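Local structure of putative glucose-6-phosphate 1-epimerase (Salmonella typhimurium, 2HTA) at residues 48-53 with 66-71; 160-165 with 302-307. The protein probably interconverts the alpha and beta anomers of glucose 6-phosphate, acting as a hexose-6-phosphate 1-epimerase (mutarotase), and is a monomer in solution. One frame throughout, in Å; residues are numbered along the deposited sequence.

Contact 1 (48-53 with 66-71); sequences HPQVKA and KPVGEE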
ATOM      1  N   HIS A  48      -7.386 -19.114  -0.712  1.00 23.35           N
ATOM      2  CA  HIS A  48      -6.520 -20.266  -0.465  1.00 23.11           C
ATOM      3  C   HIS A  48      -6.817 -20.705   0.964  1.00 23.38           C
ATOM      4  O   HIS A  48      -7.230 -19.879   1.787  1.00 22.82           O
ATOM      5  CB  HIS A  48      -5.066 -19.738  -0.618  1.00 23.54           C
ATOM      6  CG  HIS A  48      -3.986 -20.725  -0.322  1.00 23.67           C
ATOM      7  ND1 HIS A  48      -3.581 -21.037   0.961  1.00 22.31           N
ATOM      8  CD2 HIS A  48      -3.152 -21.385  -1.149  1.00 22.67           C
ATOM      9  CE1 HIS A  48      -2.560 -21.870   0.901  1.00 18.71           C
ATOM     10  NE2 HIS A  48      -2.291 -22.113  -0.370  1.00 22.91           N
ATOM     11  N   PRO A  49      -6.584 -22.004   1.297  1.00 23.67           N
ATOM     12  CA  PRO A  49      -6.874 -22.445   2.682  1.00 24.41           C
ATOM     13  C   PRO A  49      -6.164 -21.678   3.811  1.00 24.00           C
ATOM     14  O   PRO A  49      -6.702 -21.583   4.935  1.00 23.34           O
ATOM     15  CB  PRO A  49      -6.402 -23.899   2.667  1.00 25.01           C
ATOM     16  CG  PRO A  49      -6.672 -24.335   1.274  1.00 26.57           C
ATOM     17  CD  PRO A  49      -6.120 -23.134   0.485  1.00 23.37           C
ATOM     18  N   GLN A  50      -4.964 -21.133   3.530  1.00 22.79           N
ATOM     19  CA  GLN A  50      -4.196 -20.444   4.557  1.00 22.67           C
ATOM     20  C   GLN A  50      -4.259 -18.900   4.443  1.00 22.08           C
ATOM     21  O   GLN A  50      -3.694 -18.205   5.279  1.00 21.80           O
ATOM     22  CB  GLN A  50      -2.715 -20.857   4.404  1.00 23.63           C
ATOM     23  CG  GLN A  50      -2.490 -22.361   4.651  1.00 28.31           C
ATOM     24  CD  GLN A  50      -2.819 -22.649   6.080  1.00 31.58           C
ATOM     25  OE1 GLN A  50      -2.098 -22.232   6.978  1.00 35.19           O
ATOM     26  NE2 GLN A  50      -3.960 -23.234   6.312  1.00 36.55           N
ATOM     27  N   VAL A  51      -4.913 -18.380   3.406  1.00 21.44           N
ATOM     28  CA  VAL A  51      -4.922 -16.912   3.201  1.00 20.08           C
ATOM     29  C   VAL A  51      -5.983 -16.488   2.172  1.00 20.39           C
ATOM     30  O   VAL A  51      -6.182 -17.149   1.172  1.00 20.17           O
ATOM     31  CB  VAL A  51      -3.511 -16.432   2.670  1.00 18.63           C
ATOM     32  CG1 VAL A  51      -3.009 -17.244   1.410  1.00 19.06           C
ATOM     33  CG2 VAL A  51      -3.508 -14.867   2.442  1.00 19.29           C
ATOM     34  N   LYS A  52      -6.608 -15.351   2.428  1.00 19.72           N
ATOM     35  CA  LYS A  52      -7.486 -14.714   1.459  1.00 20.32           C
ATOM     36  C   LYS A  52      -6.874 -13.357   1.127  1.00 19.36           C
ATOM     37  O   LYS A  52      -6.472 -12.638   2.025  1.00 20.67           O
ATOM     38  CB  LYS A  52      -8.867 -14.487   2.082  1.00 21.66           C
ATOM     39  CG  LYS A  52      -9.659 -15.795   2.184  1.00 25.23           C
ATOM     40  CD  LYS A  52     -11.036 -15.503   2.776  1.00 31.99           C
ATOM     41  CE  LYS A  52     -11.860 -16.818   2.844  1.00 34.68           C
ATOM     42  NZ  LYS A  52     -12.985 -16.743   3.828  1.00 37.79           N
ATOM     43  N   ALA A  53      -6.787 -13.037  -0.153  1.00 18.65           N
ATOM     44  CA  ALA A  53      -6.214 -11.740  -0.565  1.00 17.65           C
ATOM     45  C   ALA A  53      -6.796 -11.357  -1.912  1.00 18.05           C
ATOM     46  O   ALA A  53      -7.311 -12.204  -2.668  1.00 18.93           O
ATOM     47  CB  ALA A  53      -4.661 -11.891  -0.685  1.00 17.08           C
ATOM     48  N   LYS A  66      -5.778 -11.400   4.458  1.00 18.30           N
ATOM     49  CA  LYS A  66      -6.233 -11.944   5.701  1.00 20.00           C
ATOM     50  C   LYS A  66      -5.669 -13.354   5.816  1.00 20.50           C
ATOM     51  O   LYS A  66      -6.153 -14.265   5.135  1.00 20.14           O
ATOM     52  CB  LYS A  66      -7.744 -11.991   5.707  1.00 21.08           C
ATOM     53  CG  LYS A  66      -8.361 -12.490   7.023  1.00 23.18           C
ATOM     54  CD  LYS A  66      -9.877 -12.279   6.898  1.00 30.98           C
ATOM     55  CE  LYS A  66     -10.617 -13.446   7.434  1.00 39.87           C
ATOM     56  NZ  LYS A  66     -10.531 -13.423   8.940  1.00 43.03           N
ATOM     57  N   PRO A  67      -4.607 -13.522   6.643  1.00 20.47           N
ATOM     58  CA  PRO A  67      -4.100 -14.843   6.834  1.00 21.63           C
ATOM     59  C   PRO A  67      -5.065 -15.594   7.755  1.00 21.77           C
ATOM     60  O   PRO A  67      -5.794 -14.982   8.542  1.00 21.17           O
ATOM     61  CB  PRO A  67      -2.731 -14.616   7.505  1.00 22.65           C
ATOM     62  CG  PRO A  67      -2.713 -13.256   7.976  1.00 22.26           C
ATOM     63  CD  PRO A  67      -3.875 -12.514   7.445  1.00 19.78           C
ATOM     64  N   VAL A  68      -5.080 -16.904   7.620  1.00 23.37           N
ATOM     65  CA  VAL A  68      -5.977 -17.729   8.385  1.00 25.68           C
ATOM     66  C   VAL A  68      -5.766 -17.512   9.881  1.00 26.19           C
ATOM     67  O   VAL A  68      -4.627 -17.389  10.358  1.00 28.22           O
ATOM     68  CB  VAL A  68      -5.870 -19.251   7.964  1.00 25.70           C
ATOM     69  CG1 VAL A  68      -4.535 -19.855   8.306  1.00 26.94           C
ATOM     70  CG2 VAL A  68      -6.976 -20.036   8.535  1.00 28.97           C
ATOM     71  N   GLY A  69      -6.863 -17.423  10.595  1.00 26.52           N
ATOM     72  CA  GLY A  69      -6.813 -17.229  12.057  1.00 27.74           C
ATOM     73  C   GLY A  69      -6.739 -15.763  12.453  1.00 28.01           C
ATOM     74  O   GLY A  69      -6.763 -15.459  13.653  1.00 28.99           O
ATOM     75  N   GLU A  70      -6.665 -14.846  11.481  1.00 26.13           N
ATOM     76  CA  GLU A  70      -6.533 -13.386  11.793  1.00 25.04           C
ATOM     77  C   GLU A  70      -7.680 -12.595  11.171  1.00 24.75           C
ATOM     78  O   GLU A  70      -8.315 -13.082  10.230  1.00 24.64           O
ATOM     79  CB  GLU A  70      -5.193 -12.849  11.246  1.00 24.71           C
ATOM     80  CG  GLU A  70      -3.975 -13.565  11.775  1.00 24.50           C
ATOM     81  CD  GLU A  70      -3.786 -13.448  13.273  1.00 29.55           C
ATOM     82  OE1 GLU A  70      -4.325 -12.519  13.897  1.00 26.33           O
ATOM     83  OE2 GLU A  70      -3.108 -14.357  13.821  1.00 34.13           O
ATOM     84  N   GLU A  71      -7.986 -11.419  11.717  1.00 24.11           N
ATOM     85  CA  GLU A  71      -8.908 -10.466  11.085  1.00 23.64           C
ATOM     86  C   GLU A  71      -8.188  -9.821   9.905  1.00 22.15           C
ATOM     87  O   GLU A  71      -6.957  -9.854   9.806  1.00 20.54           O
ATOM     88  CB  GLU A  71      -9.313  -9.381  12.094  1.00 24.80           C
ATOM     89  CG  GLU A  71      -9.712  -9.968  13.467  1.00 32.95           C
ATOM     90  CD  GLU A  71     -11.165 -10.154  13.615  1.00 42.39           C
ATOM     91  OE1 GLU A  71     -11.846 -10.512  12.609  1.00 46.48           O
ATOM     92  OE2 GLU A  71     -11.635  -9.917  14.752  1.00 48.16           O
TER

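Contact 2 (160-165 with 302-307); sequences KTCEIE and QTICVA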
ATOM      1  N   LYS A 160       0.950 -16.697   5.345  1.00 18.61           N
ATOM      2  CA  LYS A 160       1.000 -16.324   6.793  1.00 20.64           C
ATOM      3  C   LYS A 160       1.568 -14.900   6.995  1.00 18.97           C
ATOM      4  O   LYS A 160       1.197 -14.179   7.930  1.00 18.94           O
ATOM      5  CB  LYS A 160       1.911 -17.355   7.504  1.00 22.38           C
ATOM      6  CG  LYS A 160       2.119 -17.095   8.985  1.00 28.04           C
ATOM      7  CD  LYS A 160       2.911 -18.254   9.696  1.00 37.03           C
ATOM      8  CE  LYS A 160       4.275 -18.425   9.052  1.00 43.06           C
ATOM      9  NZ  LYS A 160       5.299 -19.247   9.845  1.00 46.33           N
ATOM     10  N   THR A 161       2.507 -14.517   6.144  1.00 18.36           N
ATOM     11  CA  THR A 161       2.944 -13.149   6.136  1.00 17.95           C
ATOM     12  C   THR A 161       2.675 -12.583   4.716  1.00 18.26           C
ATOM     13  O   THR A 161       2.230 -13.293   3.788  1.00 18.23           O
ATOM     14  CB  THR A 161       4.438 -13.019   6.413  1.00 19.35           C
ATOM     15  OG1 THR A 161       5.184 -13.656   5.387  1.00 19.33           O
ATOM     16  CG2 THR A 161       4.864 -13.572   7.825  1.00 19.57           C
ATOM     17  N   CYS A 162       2.966 -11.304   4.529  1.00 18.83           N
ATOM     18  CA  CYS A 162       2.716 -10.701   3.216  1.00 18.35           C
ATOM     19  C   CYS A 162       3.987  -9.961   2.822  1.00 19.41           C
ATOM     20  O   CYS A 162       4.473  -9.154   3.617  1.00 20.25           O
ATOM     21  CB  CYS A 162       1.529  -9.751   3.347  1.00 18.35           C
ATOM     22  SG  CYS A 162       1.159  -8.882   1.750  1.00 22.59           S
ATOM     23  N   GLU A 163       4.552 -10.258   1.652  1.00 18.90           N
ATOM     24  CA  GLU A 163       5.732  -9.554   1.170  1.00 18.91           C
ATOM     25  C   GLU A 163       5.355  -8.801  -0.088  1.00 19.44           C
ATOM     26  O   GLU A 163       4.603  -9.305  -0.931  1.00 20.62           O
ATOM     27  CB  GLU A 163       6.884 -10.479   0.874  1.00 19.33           C
ATOM     28  CG  GLU A 163       7.180 -11.397   2.050  1.00 22.11           C
ATOM     29  CD  GLU A 163       8.294 -12.381   1.703  1.00 28.90           C
ATOM     30  OE1 GLU A 163       9.075 -12.079   0.734  1.00 27.25           O
ATOM     31  OE2 GLU A 163       8.379 -13.426   2.394  1.00 30.06           O
ATOM     32  N   ILE A 164       5.889  -7.587  -0.200  1.00 18.96           N
ATOM     33  CA  ILE A 164       5.621  -6.714  -1.368  1.00 18.02           C
ATOM     34  C   ILE A 164       6.992  -6.244  -1.819  1.00 18.48           C
ATOM     35  O   ILE A 164       7.757  -5.778  -0.993  1.00 18.35           O
ATOM     36  CB  ILE A 164       4.731  -5.530  -0.973  1.00 19.06           C
ATOM     37  CG1 ILE A 164       3.415  -6.069  -0.381  1.00 19.51           C
ATOM     38  CG2 ILE A 164       4.437  -4.629  -2.245  1.00 18.76           C
ATOM     39  CD1 ILE A 164       2.659  -5.096   0.530  1.00 26.18           C
ATOM     40  N   GLU A 165       7.333  -6.422  -3.089  1.00 17.33           N
ATOM     41  CA  GLU A 165       8.613  -5.910  -3.580  1.00 17.77           C
ATOM     42  C   GLU A 165       8.364  -5.192  -4.905  1.00 18.17           C
ATOM     43  O   GLU A 165       7.820  -5.778  -5.845  1.00 19.57           O
ATOM     44  CB  GLU A 165       9.590  -7.068  -3.774  1.00 19.20           C
ATOM     45  CG  GLU A 165      10.969  -6.663  -4.404  1.00 20.56           C
ATOM     46  CD  GLU A 165      11.823  -7.884  -4.761  1.00 28.36           C
ATOM     47  OE1 GLU A 165      11.423  -8.687  -5.638  1.00 30.07           O
ATOM     48  OE2 GLU A 165      12.899  -8.051  -4.151  1.00 30.03           O
ATOM     49  N   GLN A 302       8.322  -4.098   1.349  1.00 16.92           N
ATOM     50  CA  GLN A 302       7.662  -4.098   2.645  1.00 18.16           C
ATOM     51  C   GLN A 302       7.180  -5.549   2.965  1.00 20.06           C
ATOM     52  O   GLN A 302       6.663  -6.219   2.070  1.00 19.55           O
ATOM     53  CB  GLN A 302       6.469  -3.146   2.570  1.00 16.79           C
ATOM     54  CG  GLN A 302       5.717  -3.040   3.927  1.00 16.29           C
ATOM     55  CD  GLN A 302       4.529  -2.149   3.876  1.00 19.63           C
ATOM     56  OE1 GLN A 302       3.402  -2.628   3.915  1.00 18.68           O
ATOM     57  NE2 GLN A 302       4.765  -0.816   3.777  1.00 20.88           N
ATOM     58  N   THR A 303       7.404  -6.013   4.197  1.00 19.51           N
ATOM     59  CA  THR A 303       6.897  -7.272   4.701  1.00 19.84           C
ATOM     60  C   THR A 303       6.017  -6.957   5.903  1.00 19.24           C
ATOM     61  O   THR A 303       6.311  -6.062   6.693  1.00 17.50           O
ATOM     62  CB  THR A 303       8.064  -8.242   5.021  1.00 20.16           C
ATOM     63  OG1 THR A 303       8.684  -8.567   3.770  1.00 23.34           O
ATOM     64  CG2 THR A 303       7.542  -9.552   5.652  1.00 22.38           C
ATOM     65  N   ILE A 304       4.874  -7.633   5.946  1.00 18.80           N
ATOM     66  CA  ILE A 304       3.896  -7.470   6.991  1.00 18.19           C
ATOM     67  C   ILE A 304       3.702  -8.801   7.734  1.00 19.40           C
ATOM     68  O   ILE A 304       3.522  -9.881   7.108  1.00 18.88           O
ATOM     69  CB  ILE A 304       2.523  -7.027   6.399  1.00 19.74           C
ATOM     70  CG1 ILE A 304       2.702  -5.868   5.401  1.00 18.37           C
ATOM     71  CG2 ILE A 304       1.555  -6.681   7.580  1.00 17.70           C
ATOM     72  CD1 ILE A 304       1.442  -5.618   4.480  1.00 19.87           C
ATOM     73  N   CYS A 305       3.677  -8.707   9.055  1.00 19.68           N
ATOM     74  CA  CYS A 305       3.577  -9.907   9.935  1.00 21.33           C
ATOM     75  C   CYS A 305       2.581  -9.537  11.031  1.00 21.82           C
ATOM     76  O   CYS A 305       2.627  -8.420  11.576  1.00 22.56           O
ATOM     77  CB  CYS A 305       4.980 -10.149  10.531  1.00 22.19           C
ATOM     78  SG  CYS A 305       5.067 -11.498  11.628  1.00 30.59           S
ATOM     79  N   VAL A 306       1.658 -10.441  11.359  1.00 22.08           N
ATOM     80  CA  VAL A 306       0.725 -10.215  12.453  1.00 22.60           C
ATOM     81  C   VAL A 306       1.071 -11.083  13.675  1.00 23.75           C
ATOM     82  O   VAL A 306       1.446 -12.241  13.521  1.00 22.65           O
ATOM     83  CB  VAL A 306      -0.729 -10.508  12.030  1.00 23.60           C
ATOM     84  CG1 VAL A 306      -1.680 -10.145  13.183  1.00 22.32           C
ATOM     85  CG2 VAL A 306      -1.063  -9.701  10.832  1.00 26.06           C
ATOM     86  N   ALA A 307       0.965 -10.495  14.877  1.00 25.25           N
ATOM     87  CA  ALA A 307       1.202 -11.237  16.149  1.00 27.99           C
ATOM     88  C   ALA A 307       0.135 -10.909  17.166  1.00 29.15           C
ATOM     89  O   ALA A 307      -0.404  -9.812  17.200  1.00 27.80           O
ATOM     90  CB  ALA A 307       2.553 -10.946  16.718  1.00 28.47           C
TER
HETATM   91  O   HOH W   1       1.972 -12.978  10.211  1.00 23.09           O

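Contact 1 (48-53 with 66-71)
The open end of a beta hairpin, formed by strands 51-56 and 61-67, is fastened here by antiparallel backbone pairing. K52 and K66 make a hydrogen-bonded pair: K52 N donates to K66 O at 3.0 Å, almost straight (173°), and K66 N returns a bond to K52 O at 2.8 Å. Next comes the non-hydrogen-bonded pair V51 and P67, whose backbone N and O atoms point away from each other. Beyond it V68 N reaches Q50 O at 3.0 Å, standing above that carbonyl's plane.

Turns lead into and out of the pairing. A type I turn spans H48 to V51, and H48 ND1 accepts Q50 N close to the ring plane. A type II turn runs from P67 to E70 with G69 at its third position, where phi is positive (88°).

Side-chain contact is sparse and of the van der Waals kind, a valine methyl against the glutamine carboxamide. Q50 folds at chi2 (-65°) and crosses V68 obliquely, so that V68 CG1 lies 3.7 Å from Q50 OE1. The lysine pair sits on the face away from V51 and P67. K66 bends near its tip, and K66 NZ meets E70 O at 2.6 Å, in the plane of that carbonyl.

Contact 2 (160-165 with 302-307)
The carboxamide of Q302 is the flat group at the buried end, gripped at both tips: S180 OG hydrogen-bonds to OE1 and T283 OG1 to NE2. The methyl I164 CD1 stands off one face, past the oxygen end, 4.3 Å from Q302 OE1, with I304 CD1 nearly level beside OE1. The other flat group, the carboxylate of E163, is carried past T303 by an extended chain on the opposite face of the sheet, so E163 touches T303 through its methylene, the two chains side by side: E163 CG lies 3.6 Å from T303 OG1.

Strands 162-169 and 298-308 pair antiparallel, their short segments meeting at 170°. C162 and I304 exchange two hydrogen bonds, as do I164 and Q302. I304 N approaches C162 O at 2.8 Å nearly along the C=O axis, whereas C162 N lies in the plane of the I304 carbonyl. Between these pairs, E163 and T303 form a non-hydrogen-bonded pair, flanked by two CA-H...O contacts, T303 CA to C162 O (3.3 Å) and E163 CA to Q302 O. Beyond T161 a water bridges the two segments, donating to K160 O at 2.7 Å and accepting from V306 N at 2.8 Å.

On the buried face, I164 and I304 both hold CG1 anti to the carbonyl carbon; their chains cross obliquely and meet tip to tip, CD1 to CD1, at 4.2 Å. L62 and W65 of strand 61-67 and L178 and F182 of strand 172-183 pack over this face. The side chain of Q302 lies about 6 Å from that of E282; bound to S180 and T283, which adjoin the proposed active-site residues H179 and E282 in sequence, it is probably second-shell. The whole is a central strand pair of the beta sandwich of the galactose mutarotase fold.

From the N terminus the chain first makes contact 1, in which 48-53 meets 66-71 across only twelve intervening residues, closing a local hairpin in the five-stranded sheet. Much later, 160-165 joins the nine-stranded sheet, and contact 2 closes a loop of 136 residues that contains both proposed active-site residues, H179 and E282. The two closures come in series and neither nest nor cross. In space their centres lie about 12 Å apart and the contacts touch: E70 OE1 packs on V306 CG1 at 3.6 Å, and P67 CB lies 4.0 Å from K160 O. The open end of the hairpin and the turn after it thus rest against the end of the central strand pair of the larger sheet.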